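Local coordinates for protein putative polyketide cyclase SMa1630 (Sinorhizobium meliloti 1021, PDB 4U13) that is of unproven function but, as a SnoaL-like member of the NTF2 clan, possibly acts as a polyketide cyclase, at residues Asp5-Val10 with Asp73-Arg78; Asn11-Ala16 with Tyr94-Lys99; Glu27-Asp32 with Gly101-Leu106; Lys57-Val62 with Gly83-Ser88. All blocks are in the same frame, centred on the assembly; numbering follows the deposited sequence.

In the fold
Interactions 1, 2 and 3 lie side by side along one curved mixed sheet, whereas interaction 4 is at the surface, some 24 Å from interaction 1 and 25 Å from interaction 3 between centres. Interactions 1 and 2 are buried; in them helix 8-19 and the residues leading into it meet the neighbouring strands 74-82 and 90-99, first through aliphatic groups and then through four aromatic rings. Interaction 3, partly buried, changes chemistry: residues 27-32 join strand 102-108 by backbone hydrogen bonds, with an apolar inner side and an arginine outside. In interaction 4 the end of helix 44-59 is tied to loop 83-88 mainly by polar bonds to main-chain oxygens.

Interaction 1 of 4, residues Asp5-Val10 with Asp73-Arg78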
loop_
_atom_site.group_PDB
_atom_site.type_symbol
_atom_site.label_atom_id
_atom_site.label_comp_id
_atom_site.label_asym_id
_atom_site.label_seq_id
_atom_site.Cartn_x
_atom_site.Cartn_y
_atom_site.Cartn_z
ATOM N N ASP A 5 -11.945 -4.251 -5.350
ATOM C CA ASP A 5 -12.359 -4.294 -6.768
ATOM C C ASP A 5 -11.399 -5.096 -7.610
ATOM O O ASP A 5 -11.741 -5.449 -8.728
ATOM C CB ASP A 5 -12.445 -2.900 -7.411
ATOM C CG ASP A 5 -13.432 -1.976 -6.709
ATOM O OD1 ASP A 5 -14.113 -2.417 -5.767
ATOM O OD2 ASP A 5 -13.534 -0.792 -7.093
ATOM N N LEU A 6 -10.199 -5.355 -7.098
ATOM C CA LEU A 6 -9.180 -6.052 -7.870
ATOM C C LEU A 6 -9.224 -7.512 -7.559
ATOM O O LEU A 6 -9.582 -7.864 -6.467
ATOM C CB LEU A 6 -7.806 -5.498 -7.521
ATOM C CG LEU A 6 -7.551 -4.064 -8.007
ATOM C CD1 LEU A 6 -6.207 -3.505 -7.544
ATOM C CD2 LEU A 6 -7.645 -4.038 -9.520
ATOM N N PRO A 7 -8.926 -8.374 -8.538
ATOM C CA PRO A 7 -8.660 -9.796 -8.239
ATOM C C PRO A 7 -7.546 -9.935 -7.176
ATOM O O PRO A 7 -6.599 -9.145 -7.155
ATOM C CB PRO A 7 -8.169 -10.373 -9.571
ATOM C CG PRO A 7 -8.547 -9.404 -10.620
ATOM C CD PRO A 7 -8.851 -8.073 -9.978
ATOM N N ASP A 8 -7.632 -10.927 -6.302
ATOM C CA ASP A 8 -6.623 -11.059 -5.250
ATOM C C ASP A 8 -5.190 -10.989 -5.782
ATOM O O ASP A 8 -4.321 -10.409 -5.157
ATOM C CB ASP A 8 -6.787 -12.381 -4.517
ATOM C CG ASP A 8 -7.944 -12.365 -3.574
ATOM O OD1 ASP A 8 -8.344 -11.252 -3.180
ATOM O OD2 ASP A 8 -8.452 -13.454 -3.226
ATOM N N ILE A 9 -4.954 -11.627 -6.918
ATOM C CA ILE A 9 -3.621 -11.752 -7.425
ATOM C C ILE A 9 -3.026 -10.410 -7.920
ATOM O O ILE A 9 -1.837 -10.167 -7.767
ATOM C CB ILE A 9 -3.535 -12.843 -8.503
ATOM C CG1 ILE A 9 -2.072 -13.214 -8.773
ATOM C CG2 ILE A 9 -4.202 -12.383 -9.777
ATOM C CD1 ILE A 9 -1.393 -13.866 -7.583
ATOM N N VAL A 10 -3.850 -9.552 -8.519
ATOM C CA VAL A 10 -3.425 -8.244 -8.951
ATOM C C VAL A 10 -3.087 -7.432 -7.704
ATOM O O VAL A 10 -2.099 -6.686 -7.634
ATOM C CB VAL A 10 -4.530 -7.564 -9.740
ATOM C CG1 VAL A 10 -4.204 -6.099 -9.959
ATOM C CG2 VAL A 10 -4.720 -8.275 -11.069
ATOM N N ASP A 73 -10.606 -13.026 -18.503
ATOM C CA ASP A 73 -9.313 -13.332 -17.869
ATOM C C ASP A 73 -8.420 -12.081 -17.721
ATOM O O ASP A 73 -7.375 -12.163 -17.083
ATOM C CB ASP A 73 -8.550 -14.433 -18.658
ATOM N N LYS A 74 -8.808 -10.951 -18.313
ATOM C CA LYS A 74 -8.028 -9.702 -18.249
ATOM C C LYS A 74 -8.471 -8.688 -17.171
ATOM O O LYS A 74 -9.662 -8.468 -16.975
ATOM C CB LYS A 74 -8.038 -8.965 -19.593
ATOM C CG LYS A 74 -7.232 -9.633 -20.688
ATOM C CD LYS A 74 -6.495 -8.638 -21.600
ATOM N N ALA A 75 -7.484 -8.069 -16.496
ATOM C CA ALA A 75 -7.718 -6.948 -15.578
ATOM C C ALA A 75 -6.849 -5.753 -15.950
ATOM O O ALA A 75 -5.628 -5.862 -16.118
ATOM C CB ALA A 75 -7.457 -7.352 -14.153
ATOM N N LEU A 76 -7.522 -4.614 -16.069
ATOM C CA LEU A 76 -6.939 -3.367 -16.531
ATOM C C LEU A 76 -6.958 -2.358 -15.423
ATOM O O LEU A 76 -8.031 -1.972 -14.956
ATOM C CB LEU A 76 -7.749 -2.798 -17.674
ATOM C CG LEU A 76 -7.307 -3.215 -19.072
ATOM C CD1 LEU A 76 -7.335 -4.729 -19.234
ATOM C CD2 LEU A 76 -8.204 -2.538 -20.121
ATOM N N VAL A 77 -5.770 -1.889 -15.042
ATOM C CA VAL A 77 -5.623 -1.022 -13.905
ATOM C C VAL A 77 -4.888 0.240 -14.325
ATOM O O VAL A 77 -3.823 0.190 -14.945
ATOM C CB VAL A 77 -4.884 -1.765 -12.740
ATOM C CG1 VAL A 77 -4.742 -0.908 -11.493
ATOM C CG2 VAL A 77 -5.654 -2.979 -12.319
ATOM N N ARG A 78 -5.491 1.379 -14.029
ATOM C CA ARG A 78 -4.829 2.646 -14.202
ATOM C C ARG A 78 -4.054 2.915 -12.918
ATOM O O ARG A 78 -4.645 2.879 -11.791
ATOM C CB ARG A 78 -5.807 3.778 -14.467
ATOM C CG ARG A 78 -6.395 3.730 -15.865
ATOM C CD ARG A 78 -7.458 4.819 -16.030
ATOM N NE ARG A 78 -6.898 6.182 -15.832
ATOM C CZ ARG A 78 -6.399 6.956 -16.811
ATOM N NH1 ARG A 78 -6.358 6.492 -18.057
ATOM N NH2 ARG A 78 -5.924 8.178 -16.535
#
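Residues Asp5-Val10 lead into and begin helix 8-19 of the NTF2-like fold, and they settle on the start of strand 74-82 through apolar groups alone. The closest approach is between Leu6 and Val77, which reach toward each other tip to tip, with Leu6 CD2 3.6 Å from Val77 CG2. Leu6 gets there because its CG stands anti to the carbonyl carbon (chi1 -69°), which sends the isopropyl end toward the strand although the first bond of the side chain does not aim at it. Val77 CG2 is used twice: four residues further along, Val10 CG1 meets the same methyl at 4.2 Å. Val10, with CG1 anti to the backbone N (chi1 169°), spreads its two branches over two strand residues, and its CG2 lies 4.2 Å from Ala75 CB. That small methyl is also approached by the proline ring, Pro7 CG being 4.2 Å from Ala75 CB.

No hydrogen bond crosses the contact; the backbone bonds given here run within the helix start or from strand to strand. Pro7 is the N-cap of the helix, and Pro7 O accepts a weak hydrogen bond from Val10 N at 3.1 Å. On the strand, Ala75 and Val77 pair through their backbones with Phe96 and Tyr94 of strand 90-99, while the Val77 side chain also touches Phe14.

The contact therefore depends on shape: the methyl ends of Leu6 and Val10 and the proline ring close over Ala75 and Val77, so the helix start is seated by dispersion and exclusion of water.

Interaction 2 of 4, residues Asn11-Ala16 with Tyr94-Lys99; sequences NMYFDA and YSFTIK
Phe96 has the most surface buried here, wedged against two consecutive rings of helix 8-19 where that helix crosses the curved sheet of the NTF2-like fold. Its CG stands anti to the carbonyl carbon (chi1 -69°), and its far edge is driven toward the face of Tyr13 in an edge-to-face pair, centroids 5.5 Å apart and planes at 70°. The touching atoms are Phe96 CE2 and Tyr13 CG, at 3.9 Å. The neighbouring corner, Phe96 CZ, lies 3.8 Å from Phe14 CE2, those two rings meeting obliquely.

Phe14 also reaches Tyr94: Phe14 CZ comes over one face of the tyrosine ring, 3.9 Å from Tyr94 CD2. Tyr13 in turn puts its CD2 3.9 Å above the centre of the Phe14 ring, so the adjacent helix residues brace each other. Where the two tyrosines cross at about a right angle, one water joins their hydroxyls, 2.8 Å from Tyr13 OH and 2.9 Å from Tyr94 OH.

An alanine in place of Tyr13 would probably loosen the cluster, since Phe96 would lose the ring face its edge packs on and the water its link to the helix. Aromatic carbon thus fills the interface without a direct hydrogen bond between helix and strand, and the phenolic ends meet through water.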
loop_
_atom_site.group_PDB
_atom_site.type_symbol
_atom_site.label_atom_id
_atom_site.label_comp_id
_atom_site.label_asym_id
_atom_site.label_seq_id
_atom_site.Cartn_x
_atom_site.Cartn_y
_atom_site.Cartn_z
ATOM N N ASN A 11 -3.907 -7.564 -6.701
ATOM C CA ASN A 11 -3.627 -6.882 -5.447
ATOM C C ASN A 11 -2.297 -7.283 -4.773
ATOM O O ASN A 11 -1.614 -6.459 -4.135
ATOM C CB ASN A 11 -4.751 -7.186 -4.520
ATOM C CG ASN A 11 -5.062 -6.048 -3.645
ATOM O OD1 ASN A 11 -5.956 -5.263 -3.968
ATOM N ND2 ASN A 11 -4.330 -5.927 -2.527
HETATM N N MSE A 12 -1.947 -8.554 -4.918
HETATM C CA MSE A 12 -0.683 -9.068 -4.421
HETATM C C MSE A 12 0.493 -8.458 -5.165
HETATM O O MSE A 12 1.492 -8.120 -4.548
HETATM C CB MSE A 12 -0.731 -10.583 -4.576
HETATM C CG MSE A 12 0.440 -11.306 -3.889
HETATM SE SE MSE A 12 0.376 -13.301 -4.210
HETATM C CE MSE A 12 -1.467 -13.605 -3.484
ATOM N N TYR A 13 0.378 -8.321 -6.487
ATOM C CA TYR A 13 1.355 -7.611 -7.273
ATOM C C TYR A 13 1.664 -6.227 -6.700
ATOM O O TYR A 13 2.814 -5.930 -6.378
ATOM C CB TYR A 13 0.933 -7.513 -8.745
ATOM C CG TYR A 13 1.945 -6.741 -9.521
ATOM C CD1 TYR A 13 3.065 -7.358 -10.039
ATOM C CD2 TYR A 13 1.855 -5.373 -9.598
ATOM C CE1 TYR A 13 4.044 -6.629 -10.674
ATOM C CE2 TYR A 13 2.832 -4.612 -10.215
ATOM C CZ TYR A 13 3.921 -5.252 -10.751
ATOM O OH TYR A 13 4.904 -4.494 -11.386
ATOM N N PHE A 14 0.652 -5.398 -6.498
ATOM C CA PHE A 14 0.884 -4.020 -6.065
ATOM C C PHE A 14 1.341 -3.912 -4.637
ATOM O O PHE A 14 2.099 -3.005 -4.311
ATOM C CB PHE A 14 -0.373 -3.177 -6.249
ATOM C CG PHE A 14 -0.615 -2.817 -7.686
ATOM C CD1 PHE A 14 0.207 -1.926 -8.307
ATOM C CD2 PHE A 14 -1.605 -3.425 -8.419
ATOM C CE1 PHE A 14 0.007 -1.592 -9.631
ATOM C CE2 PHE A 14 -1.825 -3.095 -9.716
ATOM C CZ PHE A 14 -0.978 -2.194 -10.345
ATOM N N ASP A 15 0.929 -4.842 -3.782
ATOM C CA ASP A 15 1.367 -4.845 -2.343
ATOM C C ASP A 15 2.853 -5.162 -2.239
ATOM O O ASP A 15 3.633 -4.549 -1.441
ATOM C CB ASP A 15 0.623 -5.900 -1.525
ATOM C CG ASP A 15 -0.844 -5.496 -1.183
ATOM O OD1 ASP A 15 -1.121 -4.296 -0.982
ATOM O OD2 ASP A 15 -1.726 -6.388 -1.080
ATOM N N ALA A 16 3.237 -6.090 -3.087
ATOM C CA ALA A 16 4.617 -6.536 -3.147
ATOM C C ALA A 16 5.535 -5.540 -3.830
ATOM O O ALA A 16 6.632 -5.296 -3.352
ATOM C CB ALA A 16 4.684 -7.867 -3.881
ATOM N N TYR A 94 -1.925 -0.747 -16.526
ATOM C CA TYR A 94 -1.389 -2.091 -16.323
ATOM C C TYR A 94 -2.430 -3.148 -16.754
ATOM O O TYR A 94 -3.464 -3.291 -16.097
ATOM C CB TYR A 94 -1.063 -2.285 -14.832
ATOM C CG TYR A 94 0.222 -1.635 -14.301
ATOM C CD1 TYR A 94 0.466 -0.248 -14.437
ATOM C CD2 TYR A 94 1.179 -2.405 -13.637
ATOM C CE1 TYR A 94 1.631 0.345 -13.944
ATOM C CE2 TYR A 94 2.344 -1.833 -13.127
ATOM C CZ TYR A 94 2.570 -0.455 -13.275
ATOM O OH TYR A 94 3.719 0.098 -12.750
ATOM N N SER A 95 -2.154 -3.877 -17.831
ATOM C CA SER A 95 -3.059 -4.942 -18.285
ATOM C C SER A 95 -2.560 -6.285 -17.889
ATOM O O SER A 95 -1.582 -6.756 -18.401
ATOM C CB SER A 95 -3.226 -4.936 -19.814
ATOM O OG SER A 95 -3.761 -3.694 -20.220
ATOM N N PHE A 96 -3.273 -6.921 -17.002
ATOM C CA PHE A 96 -2.845 -8.193 -16.451
ATOM C C PHE A 96 -3.665 -9.317 -17.069
ATOM O O PHE A 96 -4.886 -9.212 -17.153
ATOM C CB PHE A 96 -3.158 -8.246 -14.963
ATOM C CG PHE A 96 -2.335 -7.323 -14.087
ATOM C CD1 PHE A 96 -2.730 -5.979 -13.888
ATOM C CD2 PHE A 96 -1.245 -7.812 -13.350
ATOM C CE1 PHE A 96 -2.007 -5.142 -13.033
ATOM C CE2 PHE A 96 -0.548 -6.997 -12.474
ATOM C CZ PHE A 96 -0.918 -5.657 -12.327
ATOM N N THR A 97 -3.009 -10.405 -17.445
ATOM C CA THR A 97 -3.686 -11.629 -17.831
ATOM C C THR A 97 -3.390 -12.678 -16.798
ATOM O O THR A 97 -2.235 -12.955 -16.478
ATOM C CB THR A 97 -3.236 -12.124 -19.207
ATOM O OG1 THR A 97 -3.340 -11.031 -20.134
ATOM C CG2 THR A 97 -4.100 -13.260 -19.681
ATOM N N ILE A 98 -4.469 -13.286 -16.348
ATOM C CA ILE A 98 -4.516 -14.198 -15.233
ATOM C C ILE A 98 -4.846 -15.593 -15.769
ATOM O O ILE A 98 -5.905 -15.774 -16.333
ATOM C CB ILE A 98 -5.690 -13.826 -14.293
ATOM C CG1 ILE A 98 -5.679 -12.335 -13.939
ATOM C CG2 ILE A 98 -5.658 -14.659 -13.029
ATOM C CD1 ILE A 98 -4.419 -11.899 -13.228
ATOM N N LYS A 99 -3.942 -16.554 -15.618
ATOM C CA LYS A 99 -4.228 -17.945 -15.941
ATOM C C LYS A 99 -3.935 -18.710 -14.681
ATOM O O LYS A 99 -2.785 -18.749 -14.239
ATOM C CB LYS A 99 -3.357 -18.448 -17.100
HETATM O O HOH W 1 5.019 -1.718 -10.913
#

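Interaction 3 of 4, residues Glu27-Asp32 with Gly101-Leu106; sequences ETFAPD and GRIARL
A short parallel bridge, Phe29 beside Ile103, adds residues 29-30 to strand 102-108 just before the classic beta bulge in which Ala104 and Arg105 both face Thr97. Two backbone hydrogen bonds flank Phe29. Ile103 N donates to Thr28 O at 3.1 Å, in the carbonyl plane, and Ala30 N gives an almost straight bond to Ile103 O (2.8 Å, 177°), although it sits above that carbonyl's plane.

The Ile103 side chain leaves the sheet on the same face as Phe29. Its CB is 3.8 Å from Thr28 O and also near Phe29 CD1. From there the chain forks: CG2 lies 3.8 Å from Phe29 CE1, while CG1 stays close to Thr28 O. At the tip, Ile103 CD1 presses on Thr28 CG2 at 3.3 Å, tighter than usual for two methyls. An alanine here would probably lose the contacts of CG2 with Phe29 and of CD1 with Thr28, and weaken the packing on Phe96 and Ile9.

On the outer side Arg102 bends back over the loop, and Glu27 O sits 3.0 Å above the centre of its guanidinium plane, 3.1 Å from Arg102 CZ.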
loop_
_atom_site.group_PDB
_atom_site.type_symbol
_atom_site.label_atom_id
_atom_site.label_comp_id
_atom_site.label_asym_id
_atom_site.label_seq_id
_atom_site.Cartn_x
_atom_site.Cartn_y
_atom_site.Cartn_z
ATOM N N GLU A 27 6.466 -15.070 -6.502
ATOM C CA GLU A 27 5.386 -16.074 -6.413
ATOM C C GLU A 27 4.066 -15.575 -7.093
ATOM O O GLU A 27 3.082 -16.292 -7.176
ATOM C CB GLU A 27 5.219 -16.598 -4.924
ATOM C CG GLU A 27 4.699 -15.623 -3.836
ATOM C CD GLU A 27 5.175 -15.921 -2.381
ATOM O OE1 GLU A 27 6.388 -16.178 -2.177
ATOM O OE2 GLU A 27 4.351 -15.846 -1.416
ATOM N N THR A 28 4.077 -14.358 -7.635
ATOM C CA THR A 28 2.902 -13.751 -8.244
ATOM C C THR A 28 2.702 -14.144 -9.712
ATOM O O THR A 28 1.573 -14.211 -10.196
ATOM C CB THR A 28 3.007 -12.227 -8.055
ATOM O OG1 THR A 28 2.386 -11.871 -6.829
ATOM C CG2 THR A 28 2.358 -11.475 -9.101
ATOM N N PHE A 29 3.795 -14.420 -10.418
ATOM C CA PHE A 29 3.801 -14.746 -11.844
ATOM C C PHE A 29 3.927 -16.216 -12.159
ATOM O O PHE A 29 4.577 -16.944 -11.449
ATOM C CB PHE A 29 4.991 -14.098 -12.477
ATOM C CG PHE A 29 4.899 -12.626 -12.541
ATOM C CD1 PHE A 29 4.276 -12.015 -13.640
ATOM C CD2 PHE A 29 5.449 -11.835 -11.541
ATOM C CE1 PHE A 29 4.211 -10.637 -13.745
ATOM C CE2 PHE A 29 5.378 -10.449 -11.635
ATOM C CZ PHE A 29 4.748 -9.849 -12.735
ATOM N N ALA A 30 3.307 -16.629 -13.259
ATOM C CA ALA A 30 3.423 -17.991 -13.775
ATOM C C ALA A 30 4.858 -18.179 -14.192
ATOM O O ALA A 30 5.507 -17.206 -14.545
ATOM C CB ALA A 30 2.522 -18.162 -14.995
ATOM N N PRO A 31 5.359 -19.420 -14.185
ATOM C CA PRO A 31 6.764 -19.624 -14.594
ATOM C C PRO A 31 7.069 -19.131 -16.039
ATOM O O PRO A 31 8.183 -18.620 -16.321
ATOM C CB PRO A 31 6.938 -21.146 -14.482
ATOM C CG PRO A 31 5.817 -21.621 -13.607
ATOM C CD PRO A 31 4.680 -20.689 -13.868
ATOM N N ASP A 32 6.068 -19.280 -16.915
ATOM C CA ASP A 32 6.148 -18.922 -18.321
ATOM C C ASP A 32 5.720 -17.455 -18.608
ATOM O O ASP A 32 5.480 -17.085 -19.754
ATOM C CB ASP A 32 5.239 -19.880 -19.102
ATOM N N GLY A 101 -4.896 -18.428 -11.235
ATOM C CA GLY A 101 -4.505 -17.765 -9.995
ATOM C C GLY A 101 -3.093 -17.202 -9.995
ATOM O O GLY A 101 -2.578 -16.893 -8.932
ATOM N N ARG A 102 -2.461 -17.127 -11.172
ATOM C CA ARG A 102 -1.179 -16.463 -11.367
ATOM C C ARG A 102 -1.278 -15.477 -12.500
ATOM O O ARG A 102 -2.236 -15.440 -13.237
ATOM C CB ARG A 102 -0.074 -17.456 -11.738
ATOM C CG ARG A 102 0.247 -18.503 -10.687
ATOM C CD ARG A 102 1.471 -18.170 -9.846
ATOM N NE ARG A 102 1.317 -18.688 -8.487
ATOM C CZ ARG A 102 2.284 -19.227 -7.741
ATOM N NH1 ARG A 102 3.530 -19.343 -8.194
ATOM N NH2 ARG A 102 1.989 -19.650 -6.518
ATOM N N ILE A 103 -0.247 -14.680 -12.664
ATOM C CA ILE A 103 -0.224 -13.764 -13.781
ATOM C C ILE A 103 0.535 -14.411 -14.933
ATOM O O ILE A 103 1.700 -14.829 -14.754
ATOM C CB ILE A 103 0.388 -12.423 -13.331
ATOM C CG1 ILE A 103 -0.510 -11.794 -12.270
ATOM C CG2 ILE A 103 0.592 -11.455 -14.485
ATOM C CD1 ILE A 103 0.213 -10.723 -11.501
ATOM N N ALA A 104 -0.116 -14.492 -16.102
ATOM C CA ALA A 104 0.523 -15.043 -17.304
ATOM C C ALA A 104 1.109 -13.954 -18.128
ATOM O O ALA A 104 2.050 -14.187 -18.866
ATOM C CB ALA A 104 -0.479 -15.791 -18.134
ATOM N N ARG A 105 0.577 -12.746 -17.989
ATOM C CA ARG A 105 1.072 -11.634 -18.778
ATOM C C ARG A 105 0.729 -10.287 -18.144
ATOM O O ARG A 105 -0.314 -10.121 -17.542
ATOM C CB ARG A 105 0.490 -11.682 -20.187
ATOM C CG ARG A 105 1.106 -10.647 -21.111
ATOM C CD ARG A 105 0.358 -10.438 -22.428
ATOM N NE ARG A 105 1.076 -11.090 -23.520
ATOM C CZ ARG A 105 2.043 -10.543 -24.263
ATOM N NH1 ARG A 105 2.623 -11.290 -25.207
ATOM N NH2 ARG A 105 2.433 -9.279 -24.089
ATOM N N LEU A 106 1.636 -9.329 -18.284
ATOM C CA LEU A 106 1.416 -7.989 -17.811
ATOM C C LEU A 106 2.002 -7.050 -18.830
ATOM O O LEU A 106 3.169 -7.103 -19.041
ATOM C CB LEU A 106 2.133 -7.794 -16.481
ATOM C CG LEU A 106 2.198 -6.331 -16.041
ATOM C CD1 LEU A 106 0.824 -5.705 -16.019
ATOM C CD2 LEU A 106 2.840 -6.156 -14.678
#

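Interaction 4 of 4, residues Lys57-Val62 with Gly83-Ser88; sequences KAASYV and GRFPGS
The C-terminal end of helix 44-59 is fastened here to loop 83-88, which connects strands 74-82 and 90-99. Ala59, the last helical residue, provides the main link: its carbonyl, at the helix end with no further turn to donate to it, accepts from the loop, with Arg84 N 3.0 Å from Ala59 O. The bond is fairly straight (162°) and uses a lone pair in the carbonyl plane. In the other direction Arg84 O receives a CA-H...O contact from Ala59 CA, at 3.6 Å.

The Arg84 side chain runs extended from the backbone, CG anti to N (chi1 -176°), then bends at chi3 so that the guanidinium folds back against the helix end. One nitrogen does the holding: Arg84 NH1 makes weak hydrogen bonds to Lys57 O and to Ser60 OG, each at 3.4 Å. Lys57 O lies in the plane of the guanidinium, at its edge. A positive group among carbonyls at a helix C-terminus would probably be favoured by the helix dipole.

The loop is a succession of tight turns, an inverse gamma turn centred on Arg84 and a type II beta turn from Phe85 to Ser88. Gly83 N donates to Ser88 OG at 2.8 Å, which closes the loop on itself. A side chain at Gly83 would clash with Ala59 O, so glycine lets the two backbones come this close.

Phe85 completes the contact with Ala59 CB 4.0 Å from its CD2, while Ser88 CB sits over one face of the ring, toward its rim. Beyond Ser60, where phi turns positive, Tyr61 leads away to a cation-pi contact with Lys56 and a weak hydrogen bond to Asp17.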
loop_
_atom_site.group_PDB
_atom_site.type_symbol
_atom_site.label_atom_id
_atom_site.label_comp_id
_atom_site.label_asym_id
_atom_site.label_seq_id
_atom_site.Cartn_x
_atom_site.Cartn_y
_atom_site.Cartn_z
ATOM N N LYS A 57 15.794 0.541 -8.645
ATOM C CA LYS A 57 17.063 1.309 -8.522
ATOM C C LYS A 57 17.035 2.573 -9.361
ATOM O O LYS A 57 17.504 3.609 -8.914
ATOM C CB LYS A 57 18.318 0.531 -8.984
ATOM C CG LYS A 57 18.341 -0.960 -8.671
ATOM C CD LYS A 57 18.750 -1.289 -7.245
ATOM C CE LYS A 57 19.579 -2.581 -7.224
ATOM N NZ LYS A 57 19.673 -3.223 -5.878
ATOM N N ALA A 58 16.559 2.447 -10.607
ATOM C CA ALA A 58 16.487 3.555 -11.548
ATOM C C ALA A 58 15.625 4.679 -10.991
ATOM O O ALA A 58 16.064 5.828 -11.029
ATOM C CB ALA A 58 15.921 3.110 -12.884
ATOM N N ALA A 59 14.435 4.376 -10.460
ATOM C CA ALA A 59 13.544 5.485 -10.118
ATOM C C ALA A 59 12.960 5.555 -8.697
ATOM O O ALA A 59 12.330 6.586 -8.358
ATOM C CB ALA A 59 12.445 5.582 -11.143
ATOM N N SER A 60 13.148 4.509 -7.869
ATOM C CA SER A 60 12.502 4.437 -6.534
ATOM C C SER A 60 11.013 4.827 -6.615
ATOM O O SER A 60 10.524 5.678 -5.868
ATOM C CB SER A 60 13.219 5.391 -5.578
ATOM O OG SER A 60 14.607 5.094 -5.492
ATOM N N TYR A 61 10.304 4.234 -7.555
ATOM C CA TYR A 61 8.939 4.673 -7.868
ATOM C C TYR A 61 7.909 4.126 -6.893
ATOM O O TYR A 61 8.115 3.105 -6.288
ATOM C CB TYR A 61 8.524 4.203 -9.269
ATOM C CG TYR A 61 8.484 2.675 -9.394
ATOM C CD1 TYR A 61 9.618 1.958 -9.758
ATOM C CD2 TYR A 61 7.323 1.968 -9.122
ATOM C CE1 TYR A 61 9.595 0.592 -9.844
ATOM C CE2 TYR A 61 7.274 0.579 -9.246
ATOM C CZ TYR A 61 8.425 -0.127 -9.587
ATOM O OH TYR A 61 8.419 -1.532 -9.718
ATOM N N VAL A 62 6.768 4.795 -6.857
ATOM C CA VAL A 62 5.556 4.317 -6.262
ATOM C C VAL A 62 4.475 4.181 -7.404
ATOM O O VAL A 62 4.209 5.139 -8.105
ATOM C CB VAL A 62 5.156 5.346 -5.155
ATOM C CG1 VAL A 62 3.680 5.278 -4.747
ATOM C CG2 VAL A 62 6.046 5.202 -3.914
ATOM N N GLY A 83 7.927 9.197 -9.190
ATOM C CA GLY A 83 9.333 8.945 -8.764
ATOM C C GLY A 83 10.389 9.834 -9.396
ATOM O O GLY A 83 10.073 10.882 -9.966
ATOM N N ARG A 84 11.633 9.396 -9.281
ATOM C CA ARG A 84 12.795 10.089 -9.819
ATOM C C ARG A 84 13.001 9.633 -11.292
ATOM O O ARG A 84 13.781 8.733 -11.589
ATOM C CB ARG A 84 14.053 9.845 -8.936
ATOM C CG ARG A 84 15.324 10.611 -9.375
ATOM C CD ARG A 84 16.671 10.200 -8.692
ATOM N NE ARG A 84 16.865 8.727 -8.617
ATOM C CZ ARG A 84 16.443 7.925 -7.619
ATOM N NH1 ARG A 84 16.653 6.606 -7.680
ATOM N NH2 ARG A 84 15.803 8.424 -6.554
ATOM N N PHE A 85 12.284 10.286 -12.196
ATOM C CA PHE A 85 12.346 10.001 -13.622
ATOM C C PHE A 85 11.699 11.172 -14.347
ATOM O O PHE A 85 10.858 11.880 -13.766
ATOM C CB PHE A 85 11.663 8.656 -13.972
ATOM C CG PHE A 85 10.135 8.608 -13.717
ATOM C CD1 PHE A 85 9.209 9.092 -14.668
ATOM C CD2 PHE A 85 9.638 8.021 -12.553
ATOM C CE1 PHE A 85 7.844 9.024 -14.415
ATOM C CE2 PHE A 85 8.286 7.954 -12.312
ATOM C CZ PHE A 85 7.396 8.447 -13.220
ATOM N N PRO A 86 12.047 11.367 -15.622
ATOM C CA PRO A 86 11.596 12.569 -16.327
ATOM C C PRO A 86 10.114 12.560 -16.510
ATOM O O PRO A 86 9.547 11.561 -16.977
ATOM C CB PRO A 86 12.289 12.459 -17.708
ATOM C CG PRO A 86 13.445 11.483 -17.529
ATOM C CD PRO A 86 12.977 10.539 -16.433
ATOM N N GLY A 87 9.471 13.662 -16.121
ATOM C CA GLY A 87 8.026 13.813 -16.316
ATOM C C GLY A 87 7.102 13.286 -15.245
ATOM O O GLY A 87 5.889 13.419 -15.388
ATOM N N SER A 88 7.659 12.686 -14.183
ATOM C CA SER A 88 6.883 12.226 -13.022
ATOM C C SER A 88 5.957 13.346 -12.484
ATOM O O SER A 88 6.356 14.488 -12.474
ATOM C CB SER A 88 7.819 11.723 -11.925
ATOM O OG SER A 88 7.160 11.379 -10.728
#